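Local coordinates for protein Na Glutathione S-transferase 2 (PDB 2ON5) that probably catalyses the conjugation of glutathione to electrophilic compounds as a dimeric hookworm glutathione transferase, at residues A[5-10]-A[30-35]; A[45-50]-A[60-65]. One frame throughout, in Å; residues are numbered along the deposited sequence.

Contact 1 (A[5-10]-A[30-35]); sequences KLTYFA and EDVRYT. With GSH (glutathione), chain V; EDO (1,2-ethanediol), chain J.
Lys5-Phe9 and Glu30-Tyr34 pair as parallel strands, their axes approaching to 4.4 Å at 26°, with backbone bonds running in turn from Leu6 N to Glu30 O, Val32 N to Leu6 O, Tyr8 N to Val32 O and Tyr34 N to Tyr8 O. Beyond the last strand pair, Ala10 N still reaches Tyr34 O at 2.9 Å, but from 49° out of the carbonyl plane, as the chain leaves the sheet.

On one face, Lys5 and Glu30 lie side by side, the Lys5 CG and CD methylenes running along the Glu30 carboxylate, while Lys5 CG meets Val32 CG2 at 3.8 Å. Thr7 holds CG2 anti to its backbone N, and this methyl lies 3.4 Å from Tyr34 CE1, the two side chains crossing at a slant.

The other face carries Leu6, Tyr8, Asp31 and Arg33. Arg33 forms a side-on salt bridge with Asp31: its NE and NH2 lie 2.9 and 3.0 Å from the single oxygen Asp31 OD1, and OD2 makes a second salt bridge, to Arg19 of helix 16-25. Higher up the same side chain, Arg33 CB packs on Ala10 CA at 3.7 Å.

Tyr8, with CG anti to N (chi1 -169°), brings the ring edge at CE1 and the hydroxyl up to the cysteinyl part of glutathione, putting OH 3.0 Å from SG2, while the same hydroxyl is hydrogen-bonded to Leu14 N. Phe9 brings its ring edge to the glutathione N3.

This is the beta-alpha-beta unit of the thioredoxin-like domain. Its chemistry implies that regular backbone pairing sets the strand end from which Tyr8 meets the thiol sulfur, consistent with tyrosine-type glutathione transferases.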
ATOM      1  N   LYS A   5     -16.379  -4.911  13.945  1.00 17.58           N
ATOM      2  CA  LYS A   5     -15.519  -5.923  14.556  1.00 18.43           C
ATOM      3  C   LYS A   5     -14.136  -5.813  13.912  1.00 18.29           C
ATOM      4  O   LYS A   5     -14.027  -5.793  12.672  1.00 18.74           O
ATOM      5  CB  LYS A   5     -16.092  -7.333  14.325  1.00 18.66           C
ATOM      6  CG  LYS A   5     -15.241  -8.455  14.958  1.00 18.60           C
ATOM      7  CD  LYS A   5     -15.927  -9.802  14.880  1.00 20.69           C
ATOM      8  CE  LYS A   5     -16.109 -10.238  13.438  1.00 24.82           C
ATOM      9  NZ  LYS A   5     -16.215 -11.715  13.267  1.00 26.28           N
ATOM     10  N   LEU A   6     -13.088  -5.710  14.734  1.00 17.82           N
ATOM     11  CA  LEU A   6     -11.732  -5.854  14.217  1.00 17.27           C
ATOM     12  C   LEU A   6     -11.099  -7.140  14.708  1.00 16.91           C
ATOM     13  O   LEU A   6     -11.005  -7.372  15.931  1.00 16.22           O
ATOM     14  CB  LEU A   6     -10.859  -4.689  14.643  1.00 17.20           C
ATOM     15  CG  LEU A   6      -9.448  -4.595  14.059  1.00 17.96           C
ATOM     16  CD1 LEU A   6      -9.540  -4.343  12.530  1.00 18.53           C
ATOM     17  CD2 LEU A   6      -8.691  -3.505  14.774  1.00 20.15           C
ATOM     18  N   THR A   7     -10.620  -7.956  13.766  1.00 16.62           N
ATOM     19  CA  THR A   7      -9.919  -9.200  14.145  1.00 16.03           C
ATOM     20  C   THR A   7      -8.416  -9.095  13.823  1.00 15.93           C
ATOM     21  O   THR A   7      -8.032  -8.716  12.702  1.00 14.66           O
ATOM     22  CB  THR A   7     -10.533 -10.444  13.482  1.00 15.91           C
ATOM     23  OG1 THR A   7     -11.936 -10.524  13.789  1.00 16.82           O
ATOM     24  CG2 THR A   7      -9.830 -11.721  13.990  1.00 14.43           C
ATOM     25  N   TYR A   8      -7.591  -9.377  14.831  1.00 15.11           N
ATOM     26  CA  TYR A   8      -6.129  -9.348  14.686  1.00 15.87           C
ATOM     27  C   TYR A   8      -5.489 -10.236  15.766  1.00 16.38           C
ATOM     28  O   TYR A   8      -6.191 -10.972  16.467  1.00 15.56           O
ATOM     29  CB  TYR A   8      -5.610  -7.905  14.772  1.00 15.49           C
ATOM     30  CG  TYR A   8      -4.169  -7.763  14.361  1.00 16.11           C
ATOM     31  CD1 TYR A   8      -3.729  -8.169  13.088  1.00 14.67           C
ATOM     32  CD2 TYR A   8      -3.229  -7.262  15.246  1.00 16.09           C
ATOM     33  CE1 TYR A   8      -2.392  -8.050  12.730  1.00 16.41           C
ATOM     34  CE2 TYR A   8      -1.892  -7.145  14.886  1.00 17.60           C
ATOM     35  CZ  TYR A   8      -1.485  -7.544  13.645  1.00 15.72           C
ATOM     36  OH  TYR A   8      -0.160  -7.406  13.288  1.00 17.41           O
ATOM     37  N   PHE A   9      -4.163 -10.204  15.869  1.00 16.42           N
ATOM     38  CA  PHE A   9      -3.484 -10.911  16.945  1.00 18.16           C
ATOM     39  C   PHE A   9      -3.618 -10.125  18.249  1.00 18.36           C
ATOM     40  O   PHE A   9      -4.042  -8.961  18.239  1.00 17.82           O
ATOM     41  CB  PHE A   9      -1.997 -11.107  16.609  1.00 18.36           C
ATOM     42  CG  PHE A   9      -1.753 -12.011  15.454  1.00 19.12           C
ATOM     43  CD1 PHE A   9      -2.039 -13.363  15.543  1.00 18.21           C
ATOM     44  CD2 PHE A   9      -1.205 -11.513  14.276  1.00 21.91           C
ATOM     45  CE1 PHE A   9      -1.795 -14.218  14.471  1.00 19.46           C
ATOM     46  CE2 PHE A   9      -0.973 -12.364  13.185  1.00 21.38           C
ATOM     47  CZ  PHE A   9      -1.264 -13.719  13.298  1.00 21.99           C
ATOM     48  N   ALA A  10      -3.275 -10.781  19.364  1.00 18.85           N
ATOM     49  CA  ALA A  10      -3.140 -10.142  20.671  1.00 18.83           C
ATOM     50  C   ALA A  10      -1.863  -9.308  20.671  1.00 19.42           C
ATOM     51  O   ALA A  10      -0.823  -9.686  21.253  1.00 19.05           O
ATOM     52  CB  ALA A  10      -3.104 -11.211  21.804  1.00 18.68           C
ATOM     53  N   GLU A  30     -15.815  -4.103  18.401  1.00 17.47           N
ATOM     54  CA  GLU A  30     -15.461  -5.382  19.011  1.00 18.39           C
ATOM     55  C   GLU A  30     -14.013  -5.704  18.647  1.00 17.54           C
ATOM     56  O   GLU A  30     -13.694  -5.905  17.476  1.00 17.22           O
ATOM     57  CB  GLU A  30     -16.389  -6.461  18.477  1.00 17.82           C
ATOM     58  CG  GLU A  30     -16.211  -7.814  19.117  1.00 20.88           C
ATOM     59  CD  GLU A  30     -17.132  -8.852  18.510  1.00 22.53           C
ATOM     60  OE1 GLU A  30     -16.967 -10.036  18.832  1.00 26.31           O
ATOM     61  OE2 GLU A  30     -18.025  -8.485  17.713  1.00 24.23           O
ATOM     62  N   ASP A  31     -13.143  -5.724  19.657  1.00 17.45           N
ATOM     63  CA  ASP A  31     -11.711  -5.920  19.448  1.00 18.04           C
ATOM     64  C   ASP A  31     -11.412  -7.403  19.673  1.00 18.08           C
ATOM     65  O   ASP A  31     -11.244  -7.830  20.827  1.00 17.73           O
ATOM     66  CB  ASP A  31     -10.946  -5.062  20.463  1.00 18.75           C
ATOM     67  CG  ASP A  31      -9.487  -4.856  20.113  1.00 17.94           C
ATOM     68  OD1 ASP A  31      -8.710  -4.615  21.073  1.00 20.92           O
ATOM     69  OD2 ASP A  31      -9.109  -4.902  18.911  1.00 16.31           O
ATOM     70  N   VAL A  32     -11.336  -8.173  18.588  1.00 16.97           N
ATOM     71  CA  VAL A  32     -11.072  -9.627  18.659  1.00 17.60           C
ATOM     72  C   VAL A  32      -9.576  -9.895  18.492  1.00 17.97           C
ATOM     73  O   VAL A  32      -8.951  -9.425  17.512  1.00 17.37           O
ATOM     74  CB  VAL A  32     -11.860 -10.411  17.585  1.00 17.05           C
ATOM     75  CG1 VAL A  32     -11.567 -11.922  17.678  1.00 18.12           C
ATOM     76  CG2 VAL A  32     -13.363 -10.153  17.732  1.00 17.21           C
ATOM     77  N   ARG A  33      -8.992 -10.628  19.446  1.00 17.98           N
ATOM     78  CA  ARG A  33      -7.534 -10.829  19.466  1.00 18.38           C
ATOM     79  C   ARG A  33      -7.163 -12.290  19.573  1.00 18.98           C
ATOM     80  O   ARG A  33      -7.531 -12.951  20.564  1.00 18.75           O
ATOM     81  CB  ARG A  33      -6.870 -10.065  20.624  1.00 18.00           C
ATOM     82  CG  ARG A  33      -7.053  -8.552  20.575  1.00 17.64           C
ATOM     83  CD  ARG A  33      -6.337  -7.854  21.709  1.00 18.71           C
ATOM     84  NE  ARG A  33      -6.519  -6.400  21.608  1.00 18.02           N
ATOM     85  CZ  ARG A  33      -5.563  -5.499  21.816  1.00 20.26           C
ATOM     86  NH1 ARG A  33      -4.331  -5.879  22.176  1.00 17.17           N
ATOM     87  NH2 ARG A  33      -5.846  -4.207  21.663  1.00 18.79           N
ATOM     88  N   TYR A  34      -6.428 -12.783  18.571  1.00 17.88           N
ATOM     89  CA  TYR A  34      -5.962 -14.160  18.540  1.00 19.50           C
ATOM     90  C   TYR A  34      -4.544 -14.332  19.006  1.00 19.14           C
ATOM     91  O   TYR A  34      -3.650 -13.568  18.622  1.00 17.45           O
ATOM     92  CB  TYR A  34      -6.073 -14.778  17.123  1.00 19.92           C
ATOM     93  CG  TYR A  34      -7.494 -15.049  16.675  1.00 22.48           C
ATOM     94  CD1 TYR A  34      -7.943 -14.676  15.405  1.00 23.04           C
ATOM     95  CD2 TYR A  34      -8.395 -15.685  17.538  1.00 23.70           C
ATOM     96  CE1 TYR A  34      -9.256 -14.940  15.010  1.00 24.07           C
ATOM     97  CE2 TYR A  34      -9.688 -15.955  17.156  1.00 26.84           C
ATOM     98  CZ  TYR A  34     -10.122 -15.566  15.914  1.00 24.93           C
ATOM     99  OH  TYR A  34     -11.420 -15.864  15.586  1.00 26.93           O
ATOM    100  N   THR A  35      -4.323 -15.389  19.798  1.00 19.54           N
ATOM    101  CA  THR A  35      -2.952 -15.921  19.955  1.00 19.66           C
ATOM    102  C   THR A  35      -2.432 -16.518  18.647  1.00 20.70           C
ATOM    103  O   THR A  35      -3.210 -16.832  17.722  1.00 18.83           O
ATOM    104  CB  THR A  35      -2.869 -17.031  21.011  1.00 19.33           C
ATOM    105  OG1 THR A  35      -3.653 -18.141  20.568  1.00 18.65           O
ATOM    106  CG2 THR A  35      -3.349 -16.527  22.394  1.00 18.97           C
TER
HETATM  107  N1  GSH V 999      -0.511  -6.012   3.541  1.00 32.71           N
HETATM  108  CA1 GSH V 999      -0.637  -6.532   4.924  1.00 34.51           C
HETATM  109  C1  GSH V 999      -1.606  -5.660   5.717  1.00 30.29           C
HETATM  110  O11 GSH V 999      -1.228  -4.480   5.875  1.00 31.78           O
HETATM  111  O12 GSH V 999      -2.713  -6.033   6.201  1.00 24.84           O
HETATM  112  CB1 GSH V 999      -0.906  -8.038   4.983  1.00 35.85           C
HETATM  113  CG1 GSH V 999      -1.341  -8.533   6.358  1.00 36.37           C
HETATM  114  CD1 GSH V 999      -0.401  -9.554   6.990  1.00 38.73           C
HETATM  115  OE1 GSH V 999       0.938  -9.745   6.551  1.00 38.24           O
HETATM  116  N2  GSH V 999      -0.978 -10.233   7.985  1.00 39.21           N
HETATM  117  CA2 GSH V 999      -0.339 -10.894   9.115  1.00 37.89           C
HETATM  118  C2  GSH V 999      -0.905 -12.286   9.279  1.00 37.07           C
HETATM  119  O2  GSH V 999      -2.209 -12.624   8.840  1.00 29.69           O
HETATM  120  CB2 GSH V 999      -0.583 -10.081  10.377  1.00 38.71           C
HETATM  121  SG2 GSH V 999       0.813  -9.065  10.949  1.00 41.91           S
HETATM  122  N3  GSH V 999      -0.106 -13.201   9.824  1.00 38.29           N
HETATM  123  CA3 GSH V 999      -0.499 -14.595   9.901  1.00 40.90           C
HETATM  124  C3  GSH V 999      -0.620 -15.324   8.578  1.00 41.99           C
HETATM  125  O31 GSH V 999      -0.214 -14.802   7.515  1.00 44.17           O
HETATM  126  O32 GSH V 999      -1.124 -16.470   8.528  1.00 41.62           O
HETATM  127  C1  EDO J 420       0.413 -13.159  20.260  1.00 35.69           C
HETATM  128  O1  EDO J 420      -0.632 -13.184  19.270  1.00 35.24           O
HETATM  129  C2  EDO J 420       0.176 -14.293  21.245  1.00 34.67           C
HETATM  130  O2  EDO J 420       0.612 -15.549  20.685  1.00 34.44           O

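Contact 2 (A[45-50]-A[60-65]); sequences EMPFGQ and QLAQSF. With GSH (glutathione), chain V; EDO (1,2-ethanediol), chain U; EDO (1,2-ethanediol), chain O.
Gln63, whose CG lies 4.3 Å from Phe48 CE1, has a positive phi of 75°, unusual for a residue other than glycine, and occupies the N-cap position just before helix 64-75. The contact is otherwise made by a loop leaning on the end of an edge strand. Met46 to Gly49 form a type I turn, closed by Gly49 N bonding to Met46 O at 3.0 Å, and its two central residues, Pro47 and Phe48, both face 60-65 and touch the methyl of Ala62.

Pro47 CG meets Ala62 CB at 4.0 Å. Phe48, its CG anti to the carbonyl carbon (chi1 -52°), brings CD1 to 3.7 Å from the same CB, so one small side chain touches both a proline ring and an aromatic ring. Farther out, the Phe48 ring meets Phe139 of the second subunit with the planes nearly parallel, which carries the contact into the dimer interface.

Polar ends converge on glutathione. Gln50 NE2 donates to the glycyl carboxylate oxygen O31 at 2.6 Å. From the other segment, Gln63 OE1 accepts from the amino group N1 at 2.6 Å, while Gln63 NE2 bonds to Asp97 and Gln94 of the second subunit. Ser64 N donates almost straight (170°) to O12 of the gamma-glutamyl carboxylate, 3.0 Å away, and Ser64 OG is hydrogen-bonded to O11 of the same carboxylate, at a very short distance that should not be over-read.

With this carboxylate at the N-terminus of helix 64-75, the helix end would be expected to favour its negative charge. The chemistry thus implies an apolar junction at Ala62 from which both segments offer polar groups to the two ends of the tripeptide.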
ATOM      1  N   GLU A  45     -11.421 -18.121   6.990  1.00 23.20           N
ATOM      2  CA  GLU A  45     -12.523 -17.165   7.203  1.00 22.67           C
ATOM      3  C   GLU A  45     -12.271 -15.789   6.541  1.00 22.20           C
ATOM      4  O   GLU A  45     -13.214 -15.012   6.341  1.00 21.96           O
ATOM      5  CB  GLU A  45     -12.736 -16.935   8.706  1.00 21.89           C
ATOM      6  CG  GLU A  45     -13.110 -18.168   9.503  1.00 23.91           C
ATOM      7  CD  GLU A  45     -13.142 -17.876  10.981  1.00 23.82           C
ATOM      8  OE1 GLU A  45     -13.263 -16.686  11.336  1.00 27.68           O
ATOM      9  OE2 GLU A  45     -13.011 -18.813  11.787  1.00 23.14           O
ATOM     10  N   MET A  46     -11.005 -15.505   6.246  1.00 20.72           N
ATOM     11  CA  MET A  46     -10.549 -14.169   5.872  1.00 20.36           C
ATOM     12  C   MET A  46     -10.319 -14.079   4.360  1.00 20.19           C
ATOM     13  O   MET A  46      -9.847 -15.044   3.749  1.00 20.59           O
ATOM     14  CB  MET A  46      -9.253 -13.818   6.619  1.00 19.57           C
ATOM     15  CG  MET A  46      -9.367 -13.926   8.175  1.00 19.17           C
ATOM     16  SD  MET A  46     -10.888 -13.221   8.865  1.00 19.89           S
ATOM     17  CE  MET A  46     -10.719 -13.727  10.591  1.00 21.65           C
ATOM     18  N   PRO A  47     -10.648 -12.917   3.767  1.00 20.16           N
ATOM     19  CA  PRO A  47     -10.596 -12.705   2.301  1.00 19.98           C
ATOM     20  C   PRO A  47      -9.268 -13.124   1.662  1.00 20.18           C
ATOM     21  O   PRO A  47      -9.268 -13.707   0.580  1.00 20.24           O
ATOM     22  CB  PRO A  47     -10.792 -11.185   2.168  1.00 19.54           C
ATOM     23  CG  PRO A  47     -11.695 -10.856   3.302  1.00 20.10           C
ATOM     24  CD  PRO A  47     -11.119 -11.702   4.460  1.00 18.67           C
ATOM     25  N   PHE A  48      -8.157 -12.811   2.325  1.00 19.01           N
ATOM     26  CA  PHE A  48      -6.846 -13.202   1.845  1.00 19.16           C
ATOM     27  C   PHE A  48      -6.086 -14.099   2.804  1.00 18.83           C
ATOM     28  O   PHE A  48      -4.838 -14.126   2.783  1.00 18.71           O
ATOM     29  CB  PHE A  48      -6.005 -11.977   1.531  1.00 18.26           C
ATOM     30  CG  PHE A  48      -6.699 -11.006   0.617  1.00 18.71           C
ATOM     31  CD1 PHE A  48      -7.033  -9.733   1.059  1.00 15.89           C
ATOM     32  CD2 PHE A  48      -7.020 -11.376  -0.692  1.00 17.90           C
ATOM     33  CE1 PHE A  48      -7.692  -8.817   0.185  1.00 18.24           C
ATOM     34  CE2 PHE A  48      -7.668 -10.476  -1.552  1.00 19.36           C
ATOM     35  CZ  PHE A  48      -8.008  -9.198  -1.101  1.00 17.64           C
ATOM     36  N   GLY A  49      -6.831 -14.815   3.640  1.00 19.20           N
ATOM     37  CA  GLY A  49      -6.229 -15.747   4.610  1.00 18.94           C
ATOM     38  C   GLY A  49      -5.312 -15.055   5.607  1.00 20.00           C
ATOM     39  O   GLY A  49      -4.447 -15.701   6.222  1.00 19.74           O
ATOM     40  N   GLN A  50      -5.539 -13.754   5.812  1.00 19.69           N
ATOM     41  CA  GLN A  50      -4.701 -12.934   6.696  1.00 20.26           C
ATOM     42  C   GLN A  50      -5.513 -11.959   7.542  1.00 19.33           C
ATOM     43  O   GLN A  50      -6.719 -11.769   7.306  1.00 17.81           O
ATOM     44  CB  GLN A  50      -3.641 -12.177   5.890  1.00 20.72           C
ATOM     45  CG  GLN A  50      -2.510 -13.091   5.382  1.00 23.81           C
ATOM     46  CD  GLN A  50      -1.205 -12.359   5.158  1.00 29.86           C
ATOM     47  OE1 GLN A  50      -1.075 -11.562   4.232  1.00 32.31           O
ATOM     48  NE2 GLN A  50      -0.221 -12.640   6.001  1.00 30.56           N
ATOM     49  N   GLN A  60     -16.937  -8.050   5.297  1.00 17.06           N
ATOM     50  CA  GLN A  60     -15.520  -8.062   5.607  1.00 16.41           C
ATOM     51  C   GLN A  60     -14.742  -7.107   4.698  1.00 15.71           C
ATOM     52  O   GLN A  60     -15.006  -7.052   3.505  1.00 15.94           O
ATOM     53  CB  GLN A  60     -14.925  -9.463   5.434  1.00 17.09           C
ATOM     54  CG  GLN A  60     -15.343 -10.474   6.506  1.00 18.05           C
ATOM     55  CD  GLN A  60     -14.705 -11.815   6.267  1.00 18.37           C
ATOM     56  OE1 GLN A  60     -14.040 -12.384   7.157  1.00 21.61           O
ATOM     57  NE2 GLN A  60     -14.902 -12.345   5.069  1.00 17.54           N
ATOM     58  N   LEU A  61     -13.771  -6.420   5.293  1.00 14.79           N
ATOM     59  CA  LEU A  61     -12.777  -5.631   4.583  1.00 15.47           C
ATOM     60  C   LEU A  61     -11.416  -6.016   5.149  1.00 15.66           C
ATOM     61  O   LEU A  61     -11.170  -5.801   6.348  1.00 15.29           O
ATOM     62  CB  LEU A  61     -13.019  -4.145   4.815  1.00 15.53           C
ATOM     63  CG  LEU A  61     -12.026  -3.177   4.191  1.00 15.70           C
ATOM     64  CD1 LEU A  61     -11.980  -3.307   2.621  1.00 11.62           C
ATOM     65  CD2 LEU A  61     -12.344  -1.743   4.655  1.00 15.17           C
ATOM     66  N   ALA A  62     -10.574  -6.610   4.299  1.00 14.98           N
ATOM     67  CA  ALA A  62      -9.199  -6.934   4.651  1.00 16.06           C
ATOM     68  C   ALA A  62      -8.189  -5.805   4.306  1.00 15.59           C
ATOM     69  O   ALA A  62      -8.560  -4.772   3.739  1.00 16.83           O
ATOM     70  CB  ALA A  62      -8.792  -8.256   3.992  1.00 15.32           C
ATOM     71  N   GLN A  63      -6.919  -6.027   4.646  1.00 16.47           N
ATOM     72  CA  GLN A  63      -5.791  -5.123   4.387  1.00 16.18           C
ATOM     73  C   GLN A  63      -5.731  -3.890   5.286  1.00 16.10           C
ATOM     74  O   GLN A  63      -6.541  -2.968   5.170  1.00 15.10           O
ATOM     75  CB  GLN A  63      -5.661  -4.764   2.878  1.00 17.06           C
ATOM     76  CG  GLN A  63      -5.176  -5.950   2.060  1.00 16.49           C
ATOM     77  CD  GLN A  63      -3.661  -6.170   2.200  1.00 16.01           C
ATOM     78  OE1 GLN A  63      -2.966  -5.410   2.885  1.00 17.36           O
ATOM     79  NE2 GLN A  63      -3.154  -7.220   1.546  1.00 17.48           N
ATOM     80  N   SER A  64      -4.723  -3.853   6.161  1.00 15.39           N
ATOM     81  CA  SER A  64      -4.663  -2.837   7.220  1.00 15.69           C
ATOM     82  C   SER A  64      -4.788  -1.388   6.710  1.00 15.76           C
ATOM     83  O   SER A  64      -5.525  -0.602   7.307  1.00 15.23           O
ATOM     84  CB  SER A  64      -3.404  -2.999   8.088  1.00 15.65           C
ATOM     85  OG  SER A  64      -2.230  -2.750   7.303  1.00 16.43           O
ATOM     86  N   PHE A  65      -4.103  -1.039   5.617  1.00 14.94           N
ATOM     87  CA  PHE A  65      -4.217   0.326   5.047  1.00 15.44           C
ATOM     88  C   PHE A  65      -5.560   0.593   4.397  1.00 14.98           C
ATOM     89  O   PHE A  65      -6.062   1.715   4.478  1.00 15.08           O
ATOM     90  CB  PHE A  65      -3.073   0.649   4.085  1.00 15.98           C
ATOM     91  CG  PHE A  65      -1.706   0.695   4.764  1.00 18.48           C
ATOM     92  CD1 PHE A  65      -0.981  -0.480   4.999  1.00 20.69           C
ATOM     93  CD2 PHE A  65      -1.181   1.897   5.217  1.00 21.59           C
ATOM     94  CE1 PHE A  65       0.294  -0.445   5.654  1.00 22.81           C
ATOM     95  CE2 PHE A  65       0.086   1.957   5.844  1.00 21.63           C
ATOM     96  CZ  PHE A  65       0.825   0.791   6.063  1.00 20.74           C
TER
HETATM   97  N1  GSH V 999      -0.511  -6.012   3.541  1.00 32.71           N
HETATM   98  CA1 GSH V 999      -0.637  -6.532   4.924  1.00 34.51           C
HETATM   99  C1  GSH V 999      -1.606  -5.660   5.717  1.00 30.29           C
HETATM  100  O11 GSH V 999      -1.228  -4.480   5.875  1.00 31.78           O
HETATM  101  O12 GSH V 999      -2.713  -6.033   6.201  1.00 24.84           O
HETATM  102  CB1 GSH V 999      -0.906  -8.038   4.983  1.00 35.85           C
HETATM  103  CG1 GSH V 999      -1.341  -8.533   6.358  1.00 36.37           C
HETATM  104  CD1 GSH V 999      -0.401  -9.554   6.990  1.00 38.73           C
HETATM  105  OE1 GSH V 999       0.938  -9.745   6.551  1.00 38.24           O
HETATM  106  N2  GSH V 999      -0.978 -10.233   7.985  1.00 39.21           N
HETATM  107  CA2 GSH V 999      -0.339 -10.894   9.115  1.00 37.89           C
HETATM  108  C2  GSH V 999      -0.905 -12.286   9.279  1.00 37.07           C
HETATM  109  O2  GSH V 999      -2.209 -12.624   8.840  1.00 29.69           O
HETATM  110  CB2 GSH V 999      -0.583 -10.081  10.377  1.00 38.71           C
HETATM  111  SG2 GSH V 999       0.813  -9.065  10.949  1.00 41.91           S
HETATM  112  N3  GSH V 999      -0.106 -13.201   9.824  1.00 38.29           N
HETATM  113  CA3 GSH V 999      -0.499 -14.595   9.901  1.00 40.90           C
HETATM  114  C3  GSH V 999      -0.620 -15.324   8.578  1.00 41.99           C
HETATM  115  O31 GSH V 999      -0.214 -14.802   7.515  1.00 44.17           O
HETATM  116  O32 GSH V 999      -1.124 -16.470   8.528  1.00 41.62           O
HETATM  117  C1  EDO U 454     -14.241 -15.046   3.059  0.80 33.09           C
HETATM  118  O1  EDO U 454     -13.401 -13.914   3.290  0.80 28.06           O
HETATM  119  C2  EDO U 454     -13.403 -16.313   3.173  0.80 33.48           C
HETATM  120  O2  EDO U 454     -14.052 -17.194   4.101  0.80 38.70           O
HETATM  121  C1  EDO O 425      -1.191   0.403   9.146  1.00 31.89           C
HETATM  122  O1  EDO O 425      -0.949  -0.999   9.304  1.00 33.60           O
HETATM  123  C2  EDO O 425      -2.684   0.635   8.965  1.00 29.94           C
HETATM  124  O2  EDO O 425      -3.301   0.105  10.135  1.00 30.90           O

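Contact 1 and contact 2 share one four-stranded sheet of order 30-34, 4-9, 53-56, 59-62, with contact 1 joining the first pair and contact 2 placing a loop against the far edge strand. Their centres are about 13 Å apart, yet they touch directly: Thr7 CG2 lies 4.0 Å from Met46 CE, a packing contact. Glutathione bridges them as well. Contact 1 meets the thiol end of the cysteinyl part through Tyr8, and the cysteinyl-glycyl junction through Phe9, whereas contact 2 takes the gamma-glutamyl end with Gln63 and Ser64 and the glycyl carboxylate with Gln50. Lys43 and Ile51 of the same chain, and Asp97 of the second subunit, add further hydrogen bonds.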